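Local structure of pectinesterase 1 (Solanum lycopersicum, 1XG2) at residues 16-19 with 20-24; 92-96 with 97-101. The protein hydrolyses the methyl esters of cell-wall pectin, releasing methanol, and may prepare fruit cell walls for softening by polygalacturonase during ripening. All coordinates share one frame; numbering follows the deposited sequence.

Contact 1 (16-19 with 20-24); sequences QTLA and EAVAA
T17 and E20 meet at the start of helix 18-24 and form a capping box, a textbook solution to the missing backbone acceptors of a helix's first turn. T17 sits at the N-cap, and its hydroxyl lies between backbone N and carbonyl carbon (chi1 72°), which turns OG1 back over the first turn. There T17 OG1 donates to E20 OE2 at 2.7 Å, reaching the anti lone pair of that oxygen, while the two side chains cross at about a right angle. The reciprocal bonds are weak: E20 N to T17 OG1 spans 3.4 Å, and T17 N reaches E20 OE2 at 3.2 Å in a strongly bent bond. One carboxylate oxygen is thus held by both the hydroxyl and the amide of T17. The other, E20 OE1, takes a hydrogen bond from a water 2.8 Å away, which in turn accepts from Q16 N. This is the looser, solvent-exposed part of the contact; A19 and A23 are exposed as well, farther round the helix, and they are joined by the backbone bond from A23 N to A19 O.

Packing tightens on the buried face. V22 N bonds to L18 O at 3.0 Å, and L18 CD1 approaches V22 CG2 at 4.1 Å. E44 supplements the cap by accepting from the amides of L18 and A19. The helix links strands 5-7 and 33-37 as a beta-alpha-beta unit, and its L18 and V22 side chains rest on I35 of strand 33-37 and I57 of strand 55-59.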
loop_
_atom_site.group_PDB
_atom_site.type_symbol
_atom_site.label_atom_id
_atom_site.label_comp_id
_atom_site.label_asym_id
_atom_site.label_seq_id
_atom_site.Cartn_x
_atom_site.Cartn_y
_atom_site.Cartn_z
ATOM N N GLN A 16 -26.232 14.370 2.132
ATOM C CA GLN A 16 -26.209 14.015 3.537
ATOM C C GLN A 16 -25.089 13.018 3.883
ATOM O O GLN A 16 -24.667 12.925 5.049
ATOM C CB GLN A 16 -27.558 13.412 3.915
ATOM C CG GLN A 16 -27.754 13.216 5.413
ATOM C CD GLN A 16 -29.086 13.769 5.916
ATOM O OE1 GLN A 16 -30.151 13.469 5.348
ATOM N NE2 GLN A 16 -29.030 14.579 6.975
ATOM N N THR A 17 -24.641 12.257 2.887
ATOM C CA THR A 17 -23.577 11.267 3.086
ATOM C C THR A 17 -22.444 11.426 2.078
ATOM O O THR A 17 -22.641 11.908 0.959
ATOM C CB THR A 17 -24.123 9.820 2.980
ATOM O OG1 THR A 17 -24.442 9.521 1.620
ATOM C CG2 THR A 17 -25.422 9.647 3.744
ATOM N N LEU A 18 -21.260 10.980 2.482
ATOM C CA LEU A 18 -20.080 11.038 1.635
ATOM C C LEU A 18 -20.216 10.124 0.427
ATOM O O LEU A 18 -19.834 10.501 -0.665
ATOM C CB LEU A 18 -18.831 10.683 2.448
ATOM C CG LEU A 18 -17.495 10.705 1.700
ATOM C CD1 LEU A 18 -17.294 12.019 0.950
ATOM C CD2 LEU A 18 -16.354 10.454 2.680
ATOM N N ALA A 19 -20.790 8.938 0.614
ATOM C CA ALA A 19 -20.933 7.987 -0.491
ATOM C C ALA A 19 -21.705 8.589 -1.670
ATOM O O ALA A 19 -21.343 8.377 -2.825
ATOM C CB ALA A 19 -21.592 6.694 -0.011
ATOM N N GLU A 20 -22.755 9.345 -1.377
ATOM C CA GLU A 20 -23.570 9.965 -2.421
ATOM C C GLU A 20 -22.770 10.990 -3.229
ATOM O O GLU A 20 -22.872 11.046 -4.452
ATOM C CB GLU A 20 -24.768 10.687 -1.814
ATOM C CG GLU A 20 -25.854 9.821 -1.203
ATOM C CD GLU A 20 -26.833 10.673 -0.400
ATOM O OE1 GLU A 20 -27.745 11.252 -1.030
ATOM O OE2 GLU A 20 -26.671 10.804 0.841
ATOM N N ALA A 21 -21.981 11.803 -2.533
ATOM C CA ALA A 21 -21.150 12.808 -3.189
ATOM C C ALA A 21 -20.092 12.179 -4.094
ATOM O O ALA A 21 -19.849 12.657 -5.206
ATOM C CB ALA A 21 -20.501 13.723 -2.153
ATOM N N VAL A 22 -19.475 11.096 -3.630
ATOM C CA VAL A 22 -18.483 10.411 -4.439
ATOM C C VAL A 22 -19.120 9.838 -5.708
ATOM O O VAL A 22 -18.577 10.006 -6.796
ATOM C CB VAL A 22 -17.763 9.304 -3.641
ATOM C CG1 VAL A 22 -16.882 8.472 -4.558
ATOM C CG2 VAL A 22 -16.941 9.925 -2.507
ATOM N N ALA A 23 -20.269 9.178 -5.569
ATOM C CA ALA A 23 -20.994 8.638 -6.725
ATOM C C ALA A 23 -21.356 9.710 -7.768
ATOM O O ALA A 23 -21.270 9.459 -8.972
ATOM C CB ALA A 23 -22.255 7.895 -6.267
ATOM N N ALA A 24 -21.718 10.901 -7.311
ATOM C CA ALA A 24 -22.111 11.988 -8.208
ATOM C C ALA A 24 -20.912 12.744 -8.767
ATOM O O ALA A 24 -21.067 13.577 -9.652
ATOM C CB ALA A 24 -23.025 12.963 -7.476
HETATM O O HOH W 1 -28.566 13.629 0.253
#

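Contact 2 (92-96 with 97-101); sequences FILQD and ICIQN
L94 lies against I97 and I99 where the chain of a right-handed parallel beta-helix bends from one sheet into the next, an example of how such a coil fills its interior with stacked aliphatic side chains. Strand 93-95 belongs to one parallel sheet and strand 98-101 to another. F92 and I93 lead into the corner, bonded through their backbones to V121 on one neighbouring strand and to L55 and I57 on the other. L94 then carries the contact: with CG anti to its backbone nitrogen (chi1 -173°), its branch turns into the bend, across I97 at about a right angle. L94 CG and I97 CG2 lie 3.6 Å apart. Next comes Q95, whose side chain points away from the following strand and touches M56 and V58. D96 makes the turn with positive phi (52°), and its carboxylate forms a salt bridge with R124 of the next coil. No hydrogen bond joins 92-96 to 97-101, and the side-chain contact is wholly aliphatic. Beyond it, I97 also packs on T65 and I67 of the preceding coil, and I99 on I127 of the following one. The second methyl branch of L94 completes the corner, with CD2 3.8 Å from I99 CG1.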
loop_
_atom_site.group_PDB
_atom_site.type_symbol
_atom_site.label_atom_id
_atom_site.label_comp_id
_atom_site.label_asym_id
_atom_site.label_seq_id
_atom_site.Cartn_x
_atom_site.Cartn_y
_atom_site.Cartn_z
ATOM N N PHE A 92 -6.001 10.854 -5.949
ATOM C CA PHE A 92 -6.789 11.035 -4.727
ATOM C C PHE A 92 -6.069 11.919 -3.697
ATOM O O PHE A 92 -4.881 11.764 -3.485
ATOM C CB PHE A 92 -7.085 9.664 -4.102
ATOM C CG PHE A 92 -8.003 9.716 -2.922
ATOM C CD1 PHE A 92 -9.281 10.222 -3.049
ATOM C CD2 PHE A 92 -7.585 9.258 -1.676
ATOM C CE1 PHE A 92 -10.144 10.271 -1.945
ATOM C CE2 PHE A 92 -8.434 9.290 -0.569
ATOM C CZ PHE A 92 -9.705 9.797 -0.699
ATOM N N ILE A 93 -6.797 12.858 -3.097
ATOM C CA ILE A 93 -6.292 13.682 -2.007
ATOM C C ILE A 93 -7.303 13.593 -0.879
ATOM O O ILE A 93 -8.500 13.772 -1.105
ATOM C CB ILE A 93 -6.176 15.152 -2.425
ATOM C CG1 ILE A 93 -5.210 15.284 -3.594
ATOM C CG2 ILE A 93 -5.768 16.036 -1.212
ATOM C CD1 ILE A 93 -5.223 16.631 -4.202
ATOM N N LEU A 94 -6.812 13.300 0.317
ATOM C CA LEU A 94 -7.623 13.253 1.518
ATOM C C LEU A 94 -7.019 14.262 2.488
ATOM O O LEU A 94 -5.793 14.295 2.703
ATOM C CB LEU A 94 -7.598 11.843 2.106
ATOM C CG LEU A 94 -8.533 11.580 3.286
ATOM C CD1 LEU A 94 -9.960 11.576 2.809
ATOM C CD2 LEU A 94 -8.181 10.267 3.974
ATOM N N GLN A 95 -7.873 15.080 3.089
ATOM C CA GLN A 95 -7.391 16.199 3.893
ATOM C C GLN A 95 -8.365 16.633 4.974
ATOM O O GLN A 95 -9.583 16.586 4.781
ATOM C CB GLN A 95 -7.072 17.393 2.985
ATOM C CG GLN A 95 -6.358 18.556 3.671
ATOM C CD GLN A 95 -6.137 19.698 2.721
ATOM O OE1 GLN A 95 -6.863 20.709 2.764
ATOM N NE2 GLN A 95 -5.169 19.538 1.826
ATOM N N ASP A 96 -7.793 17.061 6.103
ATOM C CA ASP A 96 -8.522 17.659 7.231
ATOM C C ASP A 96 -9.692 16.818 7.698
ATOM O O ASP A 96 -10.804 17.311 7.845
ATOM C CB ASP A 96 -8.999 19.073 6.873
ATOM C CG ASP A 96 -7.865 20.039 6.708
ATOM O OD1 ASP A 96 -6.921 20.002 7.534
ATOM O OD2 ASP A 96 -7.830 20.857 5.768
ATOM N N ILE A 97 -9.433 15.537 7.912
ATOM C CA ILE A 97 -10.511 14.584 8.170
ATOM C C ILE A 97 -9.944 13.413 8.958
ATOM O O ILE A 97 -8.754 13.140 8.905
ATOM C CB ILE A 97 -11.159 14.135 6.833
ATOM C CG1 ILE A 97 -12.509 13.443 7.078
ATOM C CG2 ILE A 97 -10.216 13.222 6.040
ATOM C CD1 ILE A 97 -13.327 13.280 5.835
ATOM N N CYS A 98 -10.804 12.739 9.703
ATOM C CA CYS A 98 -10.434 11.522 10.434
ATOM C C CYS A 98 -11.093 10.328 9.750
ATOM O O CYS A 98 -12.252 10.397 9.397
ATOM C CB CYS A 98 -10.921 11.601 11.892
ATOM S SG CYS A 98 -10.709 10.036 12.791
ATOM N N ILE A 99 -10.331 9.262 9.524
ATOM C CA ILE A 99 -10.871 7.978 9.113
ATOM C C ILE A 99 -10.586 7.028 10.253
ATOM O O ILE A 99 -9.458 6.906 10.686
ATOM C CB ILE A 99 -10.215 7.449 7.820
ATOM C CG1 ILE A 99 -10.217 8.512 6.698
ATOM C CG2 ILE A 99 -10.939 6.184 7.339
ATOM C CD1 ILE A 99 -11.563 9.083 6.356
ATOM N N GLN A 100 -11.616 6.351 10.737
ATOM C CA GLN A 100 -11.442 5.458 11.860
ATOM C C GLN A 100 -12.175 4.142 11.699
ATOM O O GLN A 100 -13.205 4.048 11.012
ATOM C CB GLN A 100 -11.847 6.135 13.166
ATOM C CG GLN A 100 -13.270 6.554 13.255
ATOM C CD GLN A 100 -13.708 6.856 14.718
ATOM O OE1 GLN A 100 -14.882 6.741 15.044
ATOM N NE2 GLN A 100 -12.768 7.265 15.559
ATOM N N ASN A 101 -11.600 3.131 12.335
ATOM C CA ASN A 101 -12.243 1.835 12.494
ATOM C C ASN A 101 -12.296 1.526 13.993
ATOM O O ASN A 101 -11.265 1.446 14.661
ATOM C CB ASN A 101 -11.513 0.757 11.694
ATOM C CG ASN A 101 -12.278 -0.555 11.657
ATOM O OD1 ASN A 101 -12.816 -0.993 12.685
ATOM N ND2 ASN A 101 -12.365 -1.166 10.491
#

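The two contacts come in series along the chain, contact 1 before contact 2, and both belong to the pectinesterase domain. Their centres lie 15 Å apart and their nearest atoms about 5 Å, without touching. Helix 18-24 of contact 1 follows strand 5-7, an outermost strand of the largest parallel sheet. Strand 93-95 of contact 2 lies next to 55-59 in that same sheet, so I57 of strand 55-59 is a shared neighbour, meeting the helix of contact 1 and F92 of contact 2. Contact 1 therefore covers the N-terminal end of the beta-helix, whereas contact 2 shapes a corner farther along it. Both lie away from the probable catalytic and substrate-binding residues.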